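Local coordinates for putative uncharacterized protein (Chaetomium thermophilum, PDB 4XRI) that probably acts as a nuclear import receptor of the importin beta family, carrying protein cargo into the nucleus and binding a small GTPase, at residues N468-M471 / M476-S479; P504-S509 / S535-N540; T511-V516 / T528-V533; T554-R559 / T584-V589. The protein carries 2 engineered substitutions. All coordinates share one frame; numbering follows the deposited sequence.

Contact 1 of 4, residues N468-M471 / M476-S479; sequences NGLM and MAAS
The CD1 methyl of L470 rests against CB of A477 at 3.8 Å. L470 CD1 also lies 4.0 Å from A477 O. L470 places CG opposite its own N (chi1 169°), beside the carbonyl carbon, and from there the CD1 branch reaches across. The second half of the contact is M476 lying along G469. M476 CG comes within 4.0 Å of G469 O, and M476 SD is 4.1 Å from G469 CA. The methionine chain bends at its last torsion (chi3 -64°), which keeps CE beside G469 CA as well. G469 has no side chain, and a CB there would clash with M476 CE. Across the short turn, L470 CA and A477 CA come to 4.4 Å. No hydrogen bond crosses between the two segments.

Further out, L470 packs on L513 of helix 503-516 and on C480 and C481. M476 also touches R435 and D436 of helix 432-449. The same D436 takes a hydrogen bond from S479 OG, which ties the start of helix 477-490 to that neighbour. The arrangement is a short turn joining helices 455-472 and 477-490, consistent with the helical solenoid of a HEAT-repeat protein.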
# COMPACT_ATOMS: atom_id res chain seq x y z
N ASN A 468 -16.53 9.66 -26.79
CA ASN A 468 -17.67 10.58 -26.75
C ASN A 468 -17.95 11.02 -25.32
O ASN A 468 -18.22 12.20 -25.07
CB ASN A 468 -18.91 9.93 -27.36
CG ASN A 468 -20.08 10.89 -27.44
OD1 ASN A 468 -21.07 10.74 -26.71
ND2 ASN A 468 -19.98 11.87 -28.32
N GLY A 469 -17.87 10.08 -24.40
CA GLY A 469 -18.05 10.37 -22.99
C GLY A 469 -16.92 11.22 -22.44
O GLY A 469 -17.16 12.18 -21.71
N LEU A 470 -15.69 10.88 -22.80
CA LEU A 470 -14.52 11.61 -22.33
C LEU A 470 -14.52 13.06 -22.80
O LEU A 470 -14.18 13.97 -22.03
CB LEU A 470 -13.23 10.92 -22.80
CG LEU A 470 -11.93 11.69 -22.61
CD1 LEU A 470 -11.70 12.04 -21.15
CD2 LEU A 470 -10.75 10.91 -23.16
N MET A 471 -14.90 13.28 -24.05
CA MET A 471 -14.78 14.60 -24.66
C MET A 471 -15.97 15.52 -24.36
O MET A 471 -15.89 16.72 -24.60
CB MET A 471 -14.60 14.46 -26.17
CG MET A 471 -13.36 13.66 -26.57
SD MET A 471 -13.17 13.44 -28.35
CE MET A 471 -12.76 15.11 -28.85
N MET A 476 -17.81 11.46 -16.17
CA MET A 476 -17.47 10.08 -16.50
C MET A 476 -16.10 9.97 -17.17
O MET A 476 -15.69 8.88 -17.58
CB MET A 476 -18.55 9.47 -17.39
CG MET A 476 -18.81 10.25 -18.66
SD MET A 476 -20.23 9.63 -19.58
CE MET A 476 -19.66 8.00 -20.00
N ALA A 477 -15.40 11.10 -17.28
CA ALA A 477 -14.11 11.17 -17.97
C ALA A 477 -13.10 10.15 -17.43
O ALA A 477 -12.46 9.43 -18.20
CB ALA A 477 -13.53 12.57 -17.86
N ALA A 478 -12.96 10.11 -16.11
CA ALA A 478 -12.02 9.21 -15.45
C ALA A 478 -12.30 7.75 -15.80
O ALA A 478 -11.39 7.01 -16.19
CB ALA A 478 -12.06 9.40 -13.94
N SER A 479 -13.56 7.35 -15.67
CA SER A 479 -14.00 6.00 -16.02
C SER A 479 -13.73 5.66 -17.49
O SER A 479 -13.21 4.59 -17.80
CB SER A 479 -15.50 5.84 -15.73
OG SER A 479 -15.75 5.78 -14.33

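Contact 2 of 4, residues P504-S509 / S535-N540; sequences PHFNQS and SVFVQN
F537 is the first residue of 535-540 to meet 504-509. Its ring reaches S509: F537 CE2 lies 3.6 Å from both S509 CB and S509 OG. The hydroxyl approaches this ring obliquely. S509 OG is held by a hydrogen bond of 2.9 Å to H505 O, one turn back. It reaches this oxygen from above the carbonyl plane, 47° out of it. The same oxygen accepts S509 N, so two donors grip it. An alanine in place of S509 would probably leave H505 O with one donor fewer and open a small gap beside the F537 ring.

The backbone of F537 meets another ring. F506 CE2 lies 3.5 Å from F537 O, and this oxygen sits at the ring edge, near its plane. F506 CE2 is also 4.3 Å from F537 CB. F506 projects CG opposite its backbone N (chi1 -173°), which sends the ring across to the other helix.

V538 follows, with its backbone N also near the F506 edge. Its CB points away from 504-509, and its side chain touches L552, A592 and R596. N540 then leaves the helical conformation. Its N and ND2 both donate to V536 O, from opposite faces of the carbonyl plane, and so close off the helix end.

F506 also packs on A548 and V549 of helix 546-567. The two short helical axes lie 11.2 Å apart at 150°, the near-antiparallel pairing of neighbouring helices typical of a HEAT-repeat solenoid.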
# COMPACT_ATOMS: atom_id res chain seq x y z
N PRO A 504 -5.90 1.06 -36.93
CA PRO A 504 -6.69 1.93 -37.81
C PRO A 504 -7.47 3.01 -37.04
O PRO A 504 -8.05 3.89 -37.67
CB PRO A 504 -7.65 0.95 -38.50
CG PRO A 504 -7.77 -0.18 -37.55
CD PRO A 504 -6.41 -0.32 -36.94
N HIS A 505 -7.47 2.93 -35.72
CA HIS A 505 -8.13 3.93 -34.89
C HIS A 505 -7.13 4.85 -34.20
O HIS A 505 -7.53 5.81 -33.53
CB HIS A 505 -9.02 3.27 -33.83
CG HIS A 505 -10.09 2.39 -34.40
ND1 HIS A 505 -10.04 1.02 -34.30
CD2 HIS A 505 -11.23 2.68 -35.06
CE1 HIS A 505 -11.11 0.50 -34.88
NE2 HIS A 505 -11.85 1.49 -35.35
N PHE A 506 -5.85 4.56 -34.36
CA PHE A 506 -4.79 5.23 -33.61
C PHE A 506 -4.77 6.75 -33.80
O PHE A 506 -4.84 7.50 -32.82
CB PHE A 506 -3.42 4.66 -33.97
CG PHE A 506 -2.31 5.17 -33.11
CD1 PHE A 506 -1.47 6.18 -33.56
CD2 PHE A 506 -2.10 4.65 -31.85
CE1 PHE A 506 -0.45 6.65 -32.76
CE2 PHE A 506 -1.07 5.11 -31.05
CZ PHE A 506 -0.25 6.12 -31.51
N ASN A 507 -4.66 7.18 -35.05
CA ASN A 507 -4.56 8.61 -35.36
C ASN A 507 -5.75 9.41 -34.84
O ASN A 507 -5.58 10.51 -34.31
CB ASN A 507 -4.41 8.82 -36.86
CG ASN A 507 -3.06 8.37 -37.38
OD1 ASN A 507 -2.29 7.72 -36.66
ND2 ASN A 507 -2.76 8.70 -38.62
N GLN A 508 -6.95 8.86 -35.00
CA GLN A 508 -8.16 9.51 -34.52
C GLN A 508 -8.15 9.61 -32.99
O GLN A 508 -8.51 10.63 -32.42
CB GLN A 508 -9.40 8.76 -34.99
CG GLN A 508 -10.71 9.37 -34.54
CD GLN A 508 -10.91 10.78 -35.07
OE1 GLN A 508 -11.18 10.97 -36.26
NE2 GLN A 508 -10.77 11.77 -34.20
N SER A 509 -7.72 8.53 -32.34
CA SER A 509 -7.63 8.48 -30.89
C SER A 509 -6.66 9.53 -30.36
O SER A 509 -6.96 10.24 -29.41
CB SER A 509 -7.20 7.08 -30.42
OG SER A 509 -8.20 6.12 -30.72
N SER A 535 -0.46 8.26 -23.27
CA SER A 535 0.79 7.57 -22.97
C SER A 535 0.67 6.07 -23.25
O SER A 535 1.54 5.48 -23.89
CB SER A 535 1.19 7.80 -21.51
OG SER A 535 2.31 7.00 -21.17
N VAL A 536 -0.42 5.47 -22.78
CA VAL A 536 -0.64 4.03 -22.90
C VAL A 536 -0.91 3.63 -24.35
O VAL A 536 -0.48 2.56 -24.80
CB VAL A 536 -1.81 3.58 -22.00
CG1 VAL A 536 -2.15 2.12 -22.25
CG2 VAL A 536 -1.46 3.80 -20.54
N PHE A 537 -1.60 4.49 -25.09
CA PHE A 537 -1.82 4.27 -26.52
C PHE A 537 -0.49 4.23 -27.26
O PHE A 537 -0.28 3.40 -28.15
CB PHE A 537 -2.72 5.35 -27.11
CG PHE A 537 -4.17 4.97 -27.18
CD1 PHE A 537 -4.97 5.00 -26.05
CD2 PHE A 537 -4.74 4.58 -28.38
CE1 PHE A 537 -6.30 4.65 -26.11
CE2 PHE A 537 -6.07 4.23 -28.45
CZ PHE A 537 -6.85 4.26 -27.31
N VAL A 538 0.42 5.12 -26.89
CA VAL A 538 1.74 5.19 -27.50
C VAL A 538 2.57 3.96 -27.17
O VAL A 538 3.17 3.35 -28.06
CB VAL A 538 2.52 6.44 -27.04
CG1 VAL A 538 3.99 6.33 -27.41
CG2 VAL A 538 1.90 7.69 -27.65
N GLN A 539 2.60 3.60 -25.89
CA GLN A 539 3.34 2.43 -25.42
C GLN A 539 2.99 1.17 -26.21
O GLN A 539 3.86 0.37 -26.53
CB GLN A 539 3.09 2.19 -23.93
CG GLN A 539 3.62 3.28 -23.01
CD GLN A 539 3.29 3.01 -21.55
OE1 GLN A 539 2.89 1.90 -21.19
NE2 GLN A 539 3.44 4.03 -20.71
N ASN A 540 1.70 1.02 -26.51
CA ASN A 540 1.20 -0.19 -27.15
C ASN A 540 0.97 -0.04 -28.65
O ASN A 540 0.29 -0.86 -29.27
CB ASN A 540 -0.11 -0.62 -26.49
CG ASN A 540 0.07 -0.96 -25.02
OD1 ASN A 540 0.42 -2.09 -24.68
ND2 ASN A 540 -0.18 0.01 -24.15

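Contact 3 of 4, residues T511-V516 / T528-V533; sequences TNLLTV and TAAYEV
T511 O is gripped twice by T515. T515 N donates to T511 O at 2.9 Å, and T515 OG1 at 2.6 Å. The two donors come from opposite faces of the carbonyl plane, with OG1 35° out of it. This bonding lies within helix 503-516, on the side turned from helix 524-539.

The contact between the helices is apolar. L513 points at the partner and spreads its two methyls over it. L513 CD1 meets V533 CG1 at 3.7 Å. L513 CD2 lies 3.7 Å from A530 O and 4.1 Å from A530 CB. The side chains of L513 and V533 cross at about a right angle, and V533 CG1 touches both leucine methyls. V516 adds a second point of contact one turn on. V516 CG1 stands between the backbone N and the carbonyl carbon (chi1 65°) and reaches A530 CB at 3.7 Å.

The helices run nearly antiparallel, at 157°, with their short axes 9.3 Å apart. Such packing of successive helices is consistent with a HEAT-repeat solenoid. L513 CA and A530 CA are 6.0 Å apart, the nearest such pair, and A530 CB is met by both L513 and V516.

Other helices cover the same residues. L513 also packs on F467 of helix 455-472. V533 touches C481 and M485 of helix 477-490. Y531 turns from helix 503-516 at its CB and lies against S585, L586 and V589 of helix 573-597.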
# COMPACT_ATOMS: atom_id res chain seq x y z
N THR A 511 -5.75 12.20 -31.92
CA THR A 511 -6.41 13.47 -32.20
C THR A 511 -7.41 13.85 -31.11
O THR A 511 -7.44 14.99 -30.65
CB THR A 511 -7.13 13.43 -33.56
OG1 THR A 511 -6.17 13.60 -34.62
CG2 THR A 511 -8.17 14.52 -33.65
N ASN A 512 -8.22 12.88 -30.70
CA ASN A 512 -9.21 13.11 -29.65
C ASN A 512 -8.58 13.46 -28.31
O ASN A 512 -9.03 14.38 -27.62
CB ASN A 512 -10.11 11.88 -29.48
CG ASN A 512 -11.05 11.68 -30.66
OD1 ASN A 512 -11.27 12.59 -31.46
ND2 ASN A 512 -11.61 10.47 -30.77
N LEU A 513 -7.53 12.73 -27.95
CA LEU A 513 -6.85 12.95 -26.68
C LEU A 513 -6.10 14.27 -26.67
O LEU A 513 -6.03 14.94 -25.64
CB LEU A 513 -5.90 11.79 -26.40
CG LEU A 513 -6.61 10.46 -26.12
CD1 LEU A 513 -5.64 9.30 -26.19
CD2 LEU A 513 -7.30 10.51 -24.77
N LEU A 514 -5.54 14.65 -27.82
CA LEU A 514 -4.88 15.94 -27.95
C LEU A 514 -5.88 17.08 -27.91
O LEU A 514 -5.57 18.19 -27.46
CB LEU A 514 -4.06 16.00 -29.25
CG LEU A 514 -2.68 15.34 -29.21
CD1 LEU A 514 -2.04 15.33 -30.58
CD2 LEU A 514 -1.79 16.03 -28.20
N THR A 515 -7.10 16.81 -28.37
CA THR A 515 -8.16 17.82 -28.38
C THR A 515 -8.64 18.13 -26.97
O THR A 515 -8.76 19.29 -26.59
CB THR A 515 -9.36 17.38 -29.24
OG1 THR A 515 -8.92 17.11 -30.58
CG2 THR A 515 -10.43 18.46 -29.25
N VAL A 516 -8.89 17.08 -26.19
CA VAL A 516 -9.43 17.24 -24.85
C VAL A 516 -8.39 17.81 -23.88
O VAL A 516 -8.73 18.44 -22.89
CB VAL A 516 -9.99 15.89 -24.31
CG1 VAL A 516 -8.87 14.88 -24.14
CG2 VAL A 516 -10.75 16.10 -23.01
N THR A 528 -5.11 15.36 -17.00
CA THR A 528 -4.15 14.39 -16.50
C THR A 528 -4.52 12.97 -16.91
O THR A 528 -3.69 12.20 -17.40
CB THR A 528 -4.03 14.46 -14.97
OG1 THR A 528 -3.51 15.73 -14.59
CG2 THR A 528 -3.11 13.36 -14.46
N ALA A 529 -5.79 12.62 -16.69
CA ALA A 529 -6.28 11.28 -17.01
C ALA A 529 -6.17 10.98 -18.50
O ALA A 529 -5.81 9.86 -18.88
CB ALA A 529 -7.72 11.13 -16.55
N ALA A 530 -6.45 11.98 -19.33
CA ALA A 530 -6.41 11.82 -20.78
C ALA A 530 -4.98 11.70 -21.29
O ALA A 530 -4.71 10.96 -22.23
CB ALA A 530 -7.12 12.98 -21.46
N TYR A 531 -4.07 12.43 -20.66
CA TYR A 531 -2.65 12.33 -20.99
C TYR A 531 -2.13 10.93 -20.69
O TYR A 531 -1.34 10.39 -21.45
CB TYR A 531 -1.84 13.38 -20.22
CG TYR A 531 -1.67 14.70 -20.94
CD1 TYR A 531 -1.29 14.75 -22.28
CD2 TYR A 531 -1.90 15.90 -20.29
CE1 TYR A 531 -1.13 15.95 -22.94
CE2 TYR A 531 -1.74 17.11 -20.93
CZ TYR A 531 -1.36 17.13 -22.26
OH TYR A 531 -1.21 18.34 -22.91
N GLU A 532 -2.60 10.36 -19.59
CA GLU A 532 -2.22 8.99 -19.22
C GLU A 532 -2.69 8.01 -20.29
O GLU A 532 -1.96 7.09 -20.65
CB GLU A 532 -2.81 8.61 -17.87
CG GLU A 532 -2.20 7.34 -17.29
CD GLU A 532 -2.92 6.85 -16.04
OE1 GLU A 532 -4.01 7.38 -15.72
OE2 GLU A 532 -2.39 5.93 -15.38
N VAL A 533 -3.90 8.22 -20.80
CA VAL A 533 -4.45 7.41 -21.88
C VAL A 533 -3.55 7.49 -23.11
O VAL A 533 -3.19 6.46 -23.69
CB VAL A 533 -5.87 7.87 -22.26
CG1 VAL A 533 -6.39 7.02 -23.42
CG2 VAL A 533 -6.79 7.77 -21.07

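Contact 4 of 4, residues T554-R559 / T584-V589; sequences TVILQR and TSLCTV
R559 brings a flat guanidinium group to this contact, but it meets L586 with its aliphatic part. R559 CB is 3.9 Å from both L586 CD1 and L586 CD2. The chain then runs extended from CG to NE and carries the guanidinium away from L586. R559 NH2 donates to L514 O of helix 503-516, while R559 NH1 is hydrogen-bonded to T517 OG1 and to Y531 OH of helix 524-539. Helices 546-567 and 573-597 form a near-antiparallel pair, as in HEAT-repeat proteins, at 156° with their short axes 9.7 Å apart.

I556 fills the middle of the interface. I556 CG2 lies 3.4 Å from L586 O. I556 CD1 is 4.0 Å from L586 CD2. CG1 sits opposite the carbonyl carbon (chi1 -64°), and from there CG1 and CD1 lie against V589. The I556 and V589 side chains cross at about a right angle. An alanine at I556 would probably open a gap beside L586 and cost V589 CG1 its contacts with the isoleucine.

Within helix 573-597, T584 O accepts both T588 N and T588 OG1 from opposite faces of its plane. V589 CG1 itself is 3.7 Å from I556 CG1 and equally far from I556 CD1.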
# COMPACT_ATOMS: atom_id res chain seq x y z
N THR A 554 6.55 15.71 -31.44
CA THR A 554 6.79 17.12 -31.77
C THR A 554 5.75 18.03 -31.14
O THR A 554 6.09 19.10 -30.62
CB THR A 554 6.80 17.35 -33.30
OG1 THR A 554 7.80 16.54 -33.91
CG2 THR A 554 7.07 18.81 -33.62
N VAL A 555 4.49 17.62 -31.20
CA VAL A 555 3.41 18.38 -30.58
C VAL A 555 3.62 18.46 -29.07
O VAL A 555 3.51 19.53 -28.47
CB VAL A 555 2.02 17.76 -30.86
CG1 VAL A 555 0.94 18.53 -30.11
CG2 VAL A 555 1.74 17.74 -32.36
N ILE A 556 3.91 17.31 -28.47
CA ILE A 556 4.17 17.23 -27.03
C ILE A 556 5.34 18.13 -26.63
O ILE A 556 5.28 18.83 -25.62
CB ILE A 556 4.48 15.78 -26.60
CG1 ILE A 556 3.27 14.88 -26.83
CG2 ILE A 556 4.90 15.73 -25.14
CD1 ILE A 556 2.01 15.35 -26.13
N LEU A 557 6.39 18.09 -27.44
CA LEU A 557 7.55 18.95 -27.24
C LEU A 557 7.17 20.43 -27.29
O LEU A 557 7.64 21.23 -26.47
CB LEU A 557 8.62 18.65 -28.29
CG LEU A 557 9.63 17.57 -27.92
CD1 LEU A 557 10.52 17.25 -29.12
CD2 LEU A 557 10.46 18.02 -26.74
N GLN A 558 6.33 20.79 -28.25
CA GLN A 558 5.86 22.16 -28.40
C GLN A 558 5.09 22.62 -27.16
O GLN A 558 5.28 23.74 -26.67
CB GLN A 558 4.98 22.28 -29.65
CG GLN A 558 4.68 23.70 -30.06
CD GLN A 558 3.99 23.78 -31.42
OE1 GLN A 558 3.87 22.78 -32.12
NE2 GLN A 558 3.54 24.97 -31.78
N ARG A 559 4.23 21.75 -26.65
CA ARG A 559 3.45 22.03 -25.44
C ARG A 559 4.33 22.15 -24.21
O ARG A 559 4.10 23.00 -23.35
CB ARG A 559 2.39 20.94 -25.22
CG ARG A 559 1.26 20.96 -26.24
CD ARG A 559 0.14 20.01 -25.85
NE ARG A 559 -0.92 20.00 -26.85
CZ ARG A 559 -2.06 19.33 -26.73
NH1 ARG A 559 -2.30 18.61 -25.65
NH2 ARG A 559 -2.97 19.38 -27.71
N THR A 584 4.32 17.32 -15.79
CA THR A 584 4.51 15.92 -15.42
C THR A 584 3.80 14.99 -16.41
O THR A 584 4.34 13.96 -16.81
CB THR A 584 4.01 15.63 -14.00
OG1 THR A 584 4.75 16.41 -13.06
CG2 THR A 584 4.19 14.16 -13.66
N SER A 585 2.58 15.37 -16.79
CA SER A 585 1.81 14.60 -17.75
C SER A 585 2.47 14.62 -19.12
O SER A 585 2.55 13.60 -19.80
CB SER A 585 0.38 15.15 -17.85
OG SER A 585 -0.33 14.94 -16.64
N LEU A 586 2.95 15.79 -19.53
CA LEU A 586 3.59 15.96 -20.82
C LEU A 586 4.91 15.19 -20.90
O LEU A 586 5.26 14.65 -21.94
CB LEU A 586 3.83 17.44 -21.12
CG LEU A 586 2.60 18.23 -21.56
CD1 LEU A 586 2.89 19.72 -21.58
CD2 LEU A 586 2.14 17.76 -22.93
N CYS A 587 5.63 15.14 -19.78
CA CYS A 587 6.86 14.37 -19.70
C CYS A 587 6.56 12.88 -19.82
O CYS A 587 7.33 12.13 -20.42
CB CYS A 587 7.62 14.66 -18.40
SG CYS A 587 8.52 16.23 -18.38
N THR A 588 5.45 12.46 -19.23
CA THR A 588 5.03 11.06 -19.28
C THR A 588 4.77 10.62 -20.71
O THR A 588 5.20 9.55 -21.13
CB THR A 588 3.76 10.83 -18.44
OG1 THR A 588 4.07 11.01 -17.05
CG2 THR A 588 3.22 9.41 -18.65
N VAL A 589 4.05 11.45 -21.47
CA VAL A 589 3.76 11.16 -22.86
C VAL A 589 5.04 11.20 -23.70
O VAL A 589 5.27 10.32 -24.53
CB VAL A 589 2.75 12.17 -23.45
CG1 VAL A 589 2.50 11.86 -24.92
CG2 VAL A 589 1.45 12.13 -22.67

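From the N terminus, contact 1 closes first, at the short turn between helices 455-472 and 477-490. Helix 503-516 then meets helix 524-539 twice. Contact 3 closes the shorter loop and is nested inside the larger loop closed by contact 2, their centres about 10 Å apart. Contact 4 closes last, pairing helices 546-567 and 573-597. Contacts 1, 2 and 4 follow in series, and none cross. Contact 1 packs on contact 3 through M471 and N512. Contact 2 touches contact 4 where S535 meets T588, and Y531 packs contact 3 against S585 of contact 4. Together they join six consecutive helices of the solenoid.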